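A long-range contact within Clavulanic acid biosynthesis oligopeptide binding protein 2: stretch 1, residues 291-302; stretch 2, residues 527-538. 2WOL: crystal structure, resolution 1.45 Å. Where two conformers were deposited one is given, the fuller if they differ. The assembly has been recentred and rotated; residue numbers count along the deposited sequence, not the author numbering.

Stretch 1, residues 291-302: VLRSHTDNPRTS
Stretch 2, residues 527-538: VHDKTLHFRNPW

The most unusual feature of this contact is how much of it one side chain gathers: the guanidinium of Arg-535 reaches back across the pairing to grip the opposite stretch. Its NE lies 2.8 Å from Asp-297 OD2 and its NH2 2.9 Å from Asp-297 OD1, a two-pronged salt bridge, while NH1 donates to Ser-294 O at 2.9 Å. Arg-535 (chi1 42°, then t, t, 83°) is long enough to meet carboxylate and carbonyl along its edge while one face covers the His-295–Thr-296 peptide; Asp-297 (chi1 m) supplies the balancing charge where both residues are buried.

The strands run antiparallel, with phi/psi near -116/142 at Asp-297 and -101/140 at His-533. Arg-535 N donates to His-295 O (2.9 Å), Asp-297 N to His-533 O (2.9 Å) and His-533 N to Asp-297 O (2.8 Å). Pro-299 has no amide hydrogen, yet its O accepts from Thr-531 N (3.0 Å); Thr-301 N then donates to Asp-529 O (3.0 Å).

Thr-296 (m) and Phe-534 (t, chi2 89°) share one face. The Phe-534 ring offers apolar surface: its CE1 lies 3.9 Å from Leu-292 CD2. Thr-296 OG1 donates to Leu-292 O (2.9 Å), which lies just before the turn from Arg-293 to Thr-296. Water 1 links His-295 ND1 and Arg-535 O, each 2.6 Å from its oxygen.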

ATOM      1  N   VAL A 291     -29.758  -9.011  -6.472  1.00 20.33           N
ATOM      2  CA  VAL A 291     -28.953  -9.412  -7.625  1.00 19.63           C
ATOM      3  C   VAL A 291     -27.592  -8.702  -7.607  1.00 18.91           C
ATOM      4  O   VAL A 291     -26.555  -9.345  -7.770  1.00 18.94           O
ATOM      5  CB  VAL A 291     -29.693  -9.180  -8.968  1.00 19.79           C
ATOM      6  CG1 VAL A 291     -28.783  -9.492 -10.147  1.00 19.88           C
ATOM      7  CG2 VAL A 291     -30.954 -10.042  -9.040  1.00 19.80           C
ATOM      8  N   LEU A 292     -27.599  -7.390  -7.387  1.00 17.89           N
ATOM      9  CA  LEU A 292     -26.354  -6.617  -7.328  1.00 16.68           C
ATOM     10  C   LEU A 292     -25.429  -7.022  -6.171  1.00 15.76           C
ATOM     11  O   LEU A 292     -24.205  -7.038  -6.330  1.00 15.02           O
ATOM     12  CB  LEU A 292     -26.645  -5.112  -7.302  1.00 16.96           C
ATOM     13  CG  LEU A 292     -27.259  -4.497  -8.570  1.00 17.21           C
ATOM     14  CD1 LEU A 292     -27.401  -2.991  -8.405  1.00 17.59           C
ATOM     15  CD2 LEU A 292     -26.459  -4.823  -9.830  1.00 17.30           C
ATOM     16  N   ARG A 293     -26.013  -7.364  -5.023  1.00 14.70           N
ATOM     17  CA  ARG A 293     -25.250  -7.864  -3.873  1.00 14.14           C
ATOM     18  C   ARG A 293     -24.413  -9.087  -4.236  1.00 13.51           C
ATOM     19  O   ARG A 293     -23.294  -9.251  -3.747  1.00 13.32           O
ATOM     20  CB  ARG A 293     -26.184  -8.237  -2.723  1.00 14.47           C
ATOM     21  CG  ARG A 293     -26.657  -7.074  -1.884  1.00 14.96           C
ATOM     22  CD  ARG A 293     -27.430  -7.577  -0.671  1.00 14.95           C
ATOM     23  NE  ARG A 293     -26.543  -8.151   0.338  1.00 15.55           N
ATOM     24  CZ  ARG A 293     -25.887  -7.440   1.251  1.00 15.53           C
ATOM     25  NH1 ARG A 293     -26.016  -6.117   1.292  1.00 16.01           N
ATOM     26  NH2 ARG A 293     -25.100  -8.047   2.129  1.00 15.90           N
ATOM     27  N   SER A 294     -24.966  -9.939  -5.097  1.00 12.77           N
ATOM     28  CA  SER A 294     -24.306 -11.173  -5.503  1.00 12.28           C
ATOM     29  C   SER A 294     -23.073 -10.920  -6.378  1.00 11.63           C
ATOM     30  O   SER A 294     -22.265 -11.827  -6.591  1.00 11.55           O
ATOM     31  CB  SER A 294     -25.300 -12.110  -6.200  1.00 12.43           C
ATOM     32  OG  SER A 294     -25.592 -11.677  -7.516  1.00 13.46           O
ATOM     33  N   HIS A 295     -22.942  -9.685  -6.866  1.00 11.05           N
ATOM     34  CA  HIS A 295     -21.817  -9.269  -7.709  1.00 10.57           C
ATOM     35  C   HIS A 295     -20.822  -8.387  -6.951  1.00  9.91           C
ATOM     36  O   HIS A 295     -19.951  -7.769  -7.563  1.00  9.31           O
ATOM     37  CB  HIS A 295     -22.321  -8.491  -8.934  1.00 10.93           C
ATOM     38  CG  HIS A 295     -23.295  -9.245  -9.785  1.00 12.62           C
ATOM     39  ND1 HIS A 295     -22.952 -10.383 -10.478  1.00 13.43           N
ATOM     40  CD2 HIS A 295     -24.596  -9.007 -10.074  1.00 14.98           C
ATOM     41  CE1 HIS A 295     -24.001 -10.821 -11.151  1.00 13.90           C
ATOM     42  NE2 HIS A 295     -25.013 -10.005 -10.921  1.00 14.65           N
ATOM     43  N   THR A 296     -20.942  -8.336  -5.627  1.00  9.14           N
ATOM     44  CA  THR A 296     -20.171  -7.391  -4.824  1.00  9.04           C
ATOM     45  C   THR A 296     -19.321  -8.076  -3.749  1.00  8.90           C
ATOM     46  O   THR A 296     -19.771  -9.015  -3.087  1.00  8.89           O
ATOM     47  CB  THR A 296     -21.107  -6.343  -4.172  1.00  9.14           C
ATOM     48  OG1 THR A 296     -21.888  -5.721  -5.197  1.00 10.41           O
ATOM     49  CG2 THR A 296     -20.317  -5.271  -3.450  1.00  9.29           C
ATOM     50  N   ASP A 297     -18.086  -7.592  -3.604  1.00  8.16           N
ATOM     51  CA  ASP A 297     -17.165  -8.011  -2.551  1.00  8.37           C
ATOM     52  C   ASP A 297     -16.866  -6.830  -1.639  1.00  8.51           C
ATOM     53  O   ASP A 297     -16.744  -5.698  -2.104  1.00  8.42           O
ATOM     54  CB  ASP A 297     -15.868  -8.539  -3.168  1.00  8.06           C
ATOM     55  CG  ASP A 297     -16.092  -9.785  -3.999  1.00  8.42           C
ATOM     56  OD1 ASP A 297     -16.704 -10.738  -3.476  1.00  8.15           O
ATOM     57  OD2 ASP A 297     -15.661  -9.818  -5.169  1.00  7.96           O
ATOM     58  N   ASN A 298     -16.750  -7.102  -0.340  1.00  8.65           N
ATOM     59  CA  ASN A 298     -16.549  -6.052   0.664  1.00  9.44           C
ATOM     60  C   ASN A 298     -15.299  -6.334   1.521  1.00  9.54           C
ATOM     61  O   ASN A 298     -15.403  -6.548   2.729  1.00  9.73           O
ATOM     62  CB  ASN A 298     -17.816  -5.933   1.528  1.00  9.59           C
ATOM     63  CG  ASN A 298     -17.831  -4.695   2.431  1.00 10.85           C
ATOM     64  OD1 ASN A 298     -17.129  -3.704   2.201  1.00 12.25           O
ATOM     65  ND2 ASN A 298     -18.660  -4.753   3.466  1.00 12.55           N
ATOM     66  N   PRO A 299     -14.107  -6.342   0.894  1.00  9.48           N
ATOM     67  CA  PRO A 299     -12.901  -6.723   1.621  1.00  9.62           C
ATOM     68  C   PRO A 299     -12.336  -5.594   2.474  1.00 10.28           C
ATOM     69  O   PRO A 299     -12.658  -4.423   2.255  1.00  9.73           O
ATOM     70  CB  PRO A 299     -11.913  -7.029   0.493  1.00  9.76           C
ATOM     71  CG  PRO A 299     -12.303  -6.081  -0.581  1.00  9.13           C
ATOM     72  CD  PRO A 299     -13.809  -6.000  -0.511  1.00  9.43           C
ATOM     73  N   ARG A 300     -11.490  -5.960   3.433  1.00 11.06           N
ATOM     74  CA  ARG A 300     -10.599  -5.005   4.080  1.00 12.41           C
ATOM     75  C   ARG A 300      -9.529  -4.637   3.065  1.00 12.73           C
ATOM     76  O   ARG A 300      -9.095  -5.491   2.285  1.00 13.30           O
ATOM     77  CB  ARG A 300      -9.932  -5.628   5.300  1.00 12.63           C
ATOM     78  CG  ARG A 300     -10.865  -5.861   6.471  1.00 14.26           C
ATOM     79  CD  ARG A 300     -10.259  -6.876   7.418  1.00 16.82           C
ATOM     80  NE  ARG A 300     -10.999  -6.970   8.671  1.00 18.58           N
ATOM     81  CZ  ARG A 300     -10.751  -6.233   9.750  1.00 17.89           C
ATOM     82  NH1 ARG A 300      -9.780  -5.327   9.740  1.00 17.34           N
ATOM     83  NH2 ARG A 300     -11.476  -6.409  10.846  1.00 18.70           N
ATOM     84  N   THR A 301      -9.104  -3.375   3.072  1.00 13.07           N
ATOM     85  CA  THR A 301      -8.063  -2.905   2.150  1.00 13.41           C
ATOM     86  C   THR A 301      -6.667  -2.983   2.765  1.00 13.61           C
ATOM     87  O   THR A 301      -5.667  -2.776   2.068  1.00 14.02           O
ATOM     88  CB  THR A 301      -8.301  -1.450   1.705  1.00 13.56           C
ATOM     89  OG1 THR A 301      -8.232  -0.584   2.844  1.00 13.72           O
ATOM     90  CG2 THR A 301      -9.655  -1.291   1.036  1.00 14.45           C
ATOM     91  N   SER A 302      -6.615  -3.273   4.066  1.00 13.37           N
ATOM     92  CA  SER A 302      -5.384  -3.257   4.874  1.00 13.29           C
ATOM     93  C   SER A 302      -4.896  -1.848   5.227  1.00 12.63           C
ATOM     94  O   SER A 302      -3.862  -1.689   5.881  1.00 12.41           O
ATOM     95  CB  SER A 302      -4.265  -4.088   4.235  1.00 13.67           C
ATOM     96  OG  SER A 302      -4.585  -5.467   4.293  1.00 15.97           O
ATOM     97  N   VAL A 527     -10.345   3.173  12.338  1.00  8.41           N
ATOM     98  CA  VAL A 527     -10.860   1.987  11.656  1.00  8.62           C
ATOM     99  C   VAL A 527      -9.832   1.409  10.704  1.00  8.57           C
ATOM    100  O   VAL A 527      -8.964   2.134  10.210  1.00  8.71           O
ATOM    101  CB  VAL A 527     -12.170   2.279  10.850  1.00  8.76           C
ATOM    102  CG1 VAL A 527     -13.310   2.717  11.772  1.00  9.18           C
ATOM    103  CG2 VAL A 527     -11.934   3.310   9.740  1.00  9.08           C
ATOM    104  N   HIS A 528      -9.925   0.103  10.472  1.00  8.78           N
ATOM    105  CA  HIS A 528      -9.291  -0.504   9.310  1.00  9.29           C
ATOM    106  C   HIS A 528     -10.285  -0.397   8.164  1.00  9.71           C
ATOM    107  O   HIS A 528     -11.434  -0.860   8.264  1.00  9.69           O
ATOM    108  CB  HIS A 528      -8.912  -1.958   9.569  1.00  9.56           C
ATOM    109  CG  HIS A 528      -7.783  -2.124  10.536  1.00  9.45           C
ATOM    110  ND1 HIS A 528      -6.536  -1.574  10.331  1.00 10.98           N
ATOM    111  CD2 HIS A 528      -7.712  -2.791  11.711  1.00  9.62           C
ATOM    112  CE1 HIS A 528      -5.747  -1.888  11.343  1.00  8.71           C
ATOM    113  NE2 HIS A 528      -6.435  -2.632  12.191  1.00 11.58           N
ATOM    114  N   ASP A 529      -9.841   0.234   7.084  1.00 10.25           N
ATOM    115  CA  ASP A 529     -10.711   0.557   5.959  1.00 11.13           C
ATOM    116  C   ASP A 529     -11.224  -0.689   5.238  1.00 11.02           C
ATOM    117  O   ASP A 529     -10.552  -1.725   5.183  1.00 10.65           O
ATOM    118  CB  ASP A 529     -10.040   1.542   4.996  0.50 11.40           C
ATOM    119  CG  ASP A 529     -10.050   2.972   5.526  0.50 12.06           C
ATOM    120  OD1 ASP A 529     -11.109   3.428   6.019  0.50 13.36           O
ATOM    121  OD2 ASP A 529      -9.000   3.643   5.450  0.50 13.88           O
ATOM    122  N   LYS A 530     -12.445  -0.572   4.727  1.00 10.84           N
ATOM    123  CA  LYS A 530     -13.042  -1.580   3.866  1.00 11.21           C
ATOM    124  C   LYS A 530     -13.530  -0.893   2.602  1.00 11.00           C
ATOM    125  O   LYS A 530     -13.645   0.332   2.553  1.00 11.38           O
ATOM    126  CB  LYS A 530     -14.188  -2.298   4.579  1.00 11.28           C
ATOM    127  CG  LYS A 530     -13.710  -3.239   5.681  1.00 12.39           C
ATOM    128  CD  LYS A 530     -14.853  -3.878   6.456  1.00 12.43           C
ATOM    129  CE  LYS A 530     -15.597  -4.920   5.629  1.00 15.94           C
ATOM    130  NZ  LYS A 530     -16.606  -5.642   6.450  1.00 18.23           N
ATOM    131  N   THR A 531     -13.802  -1.682   1.573  1.00 10.57           N
ATOM    132  CA  THR A 531     -14.216  -1.122   0.299  1.00 10.50           C
ATOM    133  C   THR A 531     -15.225  -2.054  -0.360  1.00  9.96           C
ATOM    134  O   THR A 531     -15.331  -3.218   0.021  1.00 10.27           O
ATOM    135  CB  THR A 531     -12.999  -0.891  -0.627  1.00 10.66           C
ATOM    136  OG1 THR A 531     -13.362  -0.012  -1.698  1.00 11.82           O
ATOM    137  CG2 THR A 531     -12.468  -2.207  -1.193  1.00 11.18           C
ATOM    138  N   LEU A 532     -15.967  -1.535  -1.332  1.00  9.37           N
ATOM    139  CA  LEU A 532     -16.910  -2.350  -2.090  1.00  9.12           C
ATOM    140  C   LEU A 532     -16.465  -2.451  -3.541  1.00  8.56           C
ATOM    141  O   LEU A 532     -16.475  -1.455  -4.258  1.00  8.84           O
ATOM    142  CB  LEU A 532     -18.320  -1.755  -2.017  1.00  9.52           C
ATOM    143  CG  LEU A 532     -19.059  -1.880  -0.682  1.00 11.01           C
ATOM    144  CD1 LEU A 532     -20.261  -0.977  -0.658  1.00 13.47           C
ATOM    145  CD2 LEU A 532     -19.477  -3.312  -0.408  1.00 11.55           C
ATOM    146  N   HIS A 533     -16.060  -3.649  -3.959  1.00  7.97           N
ATOM    147  CA  HIS A 533     -15.712  -3.885  -5.359  1.00  7.56           C
ATOM    148  C   HIS A 533     -16.861  -4.577  -6.072  1.00  7.76           C
ATOM    149  O   HIS A 533     -17.479  -5.481  -5.510  1.00  8.11           O
ATOM    150  CB  HIS A 533     -14.482  -4.785  -5.484  1.00  7.64           C
ATOM    151  CG  HIS A 533     -13.234  -4.229  -4.872  1.00  7.03           C
ATOM    152  ND1 HIS A 533     -12.771  -2.954  -5.125  1.00  7.49           N
ATOM    153  CD2 HIS A 533     -12.319  -4.806  -4.055  1.00  7.85           C
ATOM    154  CE1 HIS A 533     -11.639  -2.762  -4.470  1.00  7.99           C
ATOM    155  NE2 HIS A 533     -11.342  -3.872  -3.815  1.00  8.04           N
ATOM    156  N   PHE A 534     -17.119  -4.167  -7.314  1.00  7.75           N
ATOM    157  CA  PHE A 534     -18.152  -4.781  -8.154  1.00  8.04           C
ATOM    158  C   PHE A 534     -17.492  -5.592  -9.269  1.00  7.88           C
ATOM    159  O   PHE A 534     -16.598  -5.104  -9.955  1.00  8.34           O
ATOM    160  CB  PHE A 534     -19.067  -3.698  -8.748  1.00  8.22           C
ATOM    161  CG  PHE A 534     -20.278  -4.243  -9.461  1.00  8.72           C
ATOM    162  CD1 PHE A 534     -21.461  -4.480  -8.762  1.00  9.91           C
ATOM    163  CD2 PHE A 534     -20.243  -4.511 -10.830  1.00  8.91           C
ATOM    164  CE1 PHE A 534     -22.585  -4.985  -9.412  1.00  9.95           C
ATOM    165  CE2 PHE A 534     -21.376  -5.020 -11.493  1.00  9.20           C
ATOM    166  CZ  PHE A 534     -22.542  -5.252 -10.772  1.00  9.46           C
ATOM    167  N   ARG A 535     -17.928  -6.836  -9.435  1.00  7.73           N
ATOM    168  CA  ARG A 535     -17.384  -7.713 -10.474  1.00  8.08           C
ATOM    169  C   ARG A 535     -18.490  -8.153 -11.417  1.00  7.99           C
ATOM    170  O   ARG A 535     -19.497  -8.725 -10.987  1.00  8.67           O
ATOM    171  CB  ARG A 535     -16.707  -8.950  -9.864  1.00  7.97           C
ATOM    172  CG  ARG A 535     -17.486  -9.574  -8.711  1.00  7.89           C
ATOM    173  CD  ARG A 535     -16.982 -10.955  -8.294  1.00  8.15           C
ATOM    174  NE  ARG A 535     -17.352 -11.158  -6.897  1.00  8.68           N
ATOM    175  CZ  ARG A 535     -18.543 -11.585  -6.484  1.00  9.22           C
ATOM    176  NH1 ARG A 535     -19.482 -11.930  -7.362  1.00  9.46           N
ATOM    177  NH2 ARG A 535     -18.786 -11.676  -5.184  1.00 10.16           N
ATOM    178  N   ASN A 536     -18.313  -7.893 -12.706  1.00  7.97           N
ATOM    179  CA  ASN A 536     -19.273  -8.394 -13.678  1.00  8.06           C
ATOM    180  C   ASN A 536     -19.177  -9.914 -13.813  1.00  8.09           C
ATOM    181  O   ASN A 536     -18.082 -10.473 -13.716  1.00  7.76           O
ATOM    182  CB  ASN A 536     -19.131  -7.661 -15.003  1.00  8.02           C
ATOM    183  CG  ASN A 536     -19.905  -6.359 -15.013  1.00  8.80           C
ATOM    184  OD1 ASN A 536     -21.116  -6.351 -14.785  1.00  8.92           O
ATOM    185  ND2 ASN A 536     -19.214  -5.248 -15.247  1.00  8.57           N
ATOM    186  N   PRO A 537     -20.327 -10.595 -13.986  1.00  8.03           N
ATOM    187  CA  PRO A 537     -20.353 -12.064 -13.870  1.00  8.10           C
ATOM    188  C   PRO A 537     -19.614 -12.861 -14.962  1.00  8.00           C
ATOM    189  O   PRO A 537     -19.321 -14.048 -14.763  1.00  8.64           O
ATOM    190  CB  PRO A 537     -21.854 -12.389 -13.859  1.00  8.40           C
ATOM    191  CG  PRO A 537     -22.502 -11.240 -14.567  1.00  7.95           C
ATOM    192  CD  PRO A 537     -21.670 -10.032 -14.231  1.00  8.21           C
ATOM    193  N   TRP A 538     -19.318 -12.217 -16.090  1.00  7.98           N
ATOM    194  CA  TRP A 538     -18.609 -12.873 -17.199  1.00  8.28           C
ATOM    195  C   TRP A 538     -17.089 -12.799 -17.088  1.00  8.27           C
ATOM    196  O   TRP A 538     -16.376 -13.317 -17.948  1.00  8.86           O
ATOM    197  CB  TRP A 538     -19.046 -12.296 -18.544  1.00  8.59           C
ATOM    198  CG  TRP A 538     -18.891 -10.814 -18.630  1.00  8.40           C
ATOM    199  CD1 TRP A 538     -17.764 -10.118 -18.971  1.00  9.26           C
ATOM    200  CD2 TRP A 538     -19.905  -9.841 -18.367  1.00  8.30           C
ATOM    201  NE1 TRP A 538     -18.020  -8.764 -18.937  1.00  9.05           N
ATOM    202  CE2 TRP A 538     -19.326  -8.569 -18.569  1.00  8.31           C
ATOM    203  CE3 TRP A 538     -21.251  -9.922 -17.984  1.00  8.30           C
ATOM    204  CZ2 TRP A 538     -20.048  -7.385 -18.401  1.00  9.77           C
ATOM    205  CZ3 TRP A 538     -21.967  -8.745 -17.821  1.00  8.80           C
ATOM    206  CH2 TRP A 538     -21.361  -7.494 -18.025  1.00  9.01           C
TER
HETATM  207  O   HOH W   1     -20.461 -11.127 -10.579  1.00 21.44           O
HETATM  208  O   HOH W   2      -8.116  -2.295   6.248  1.00 11.07           O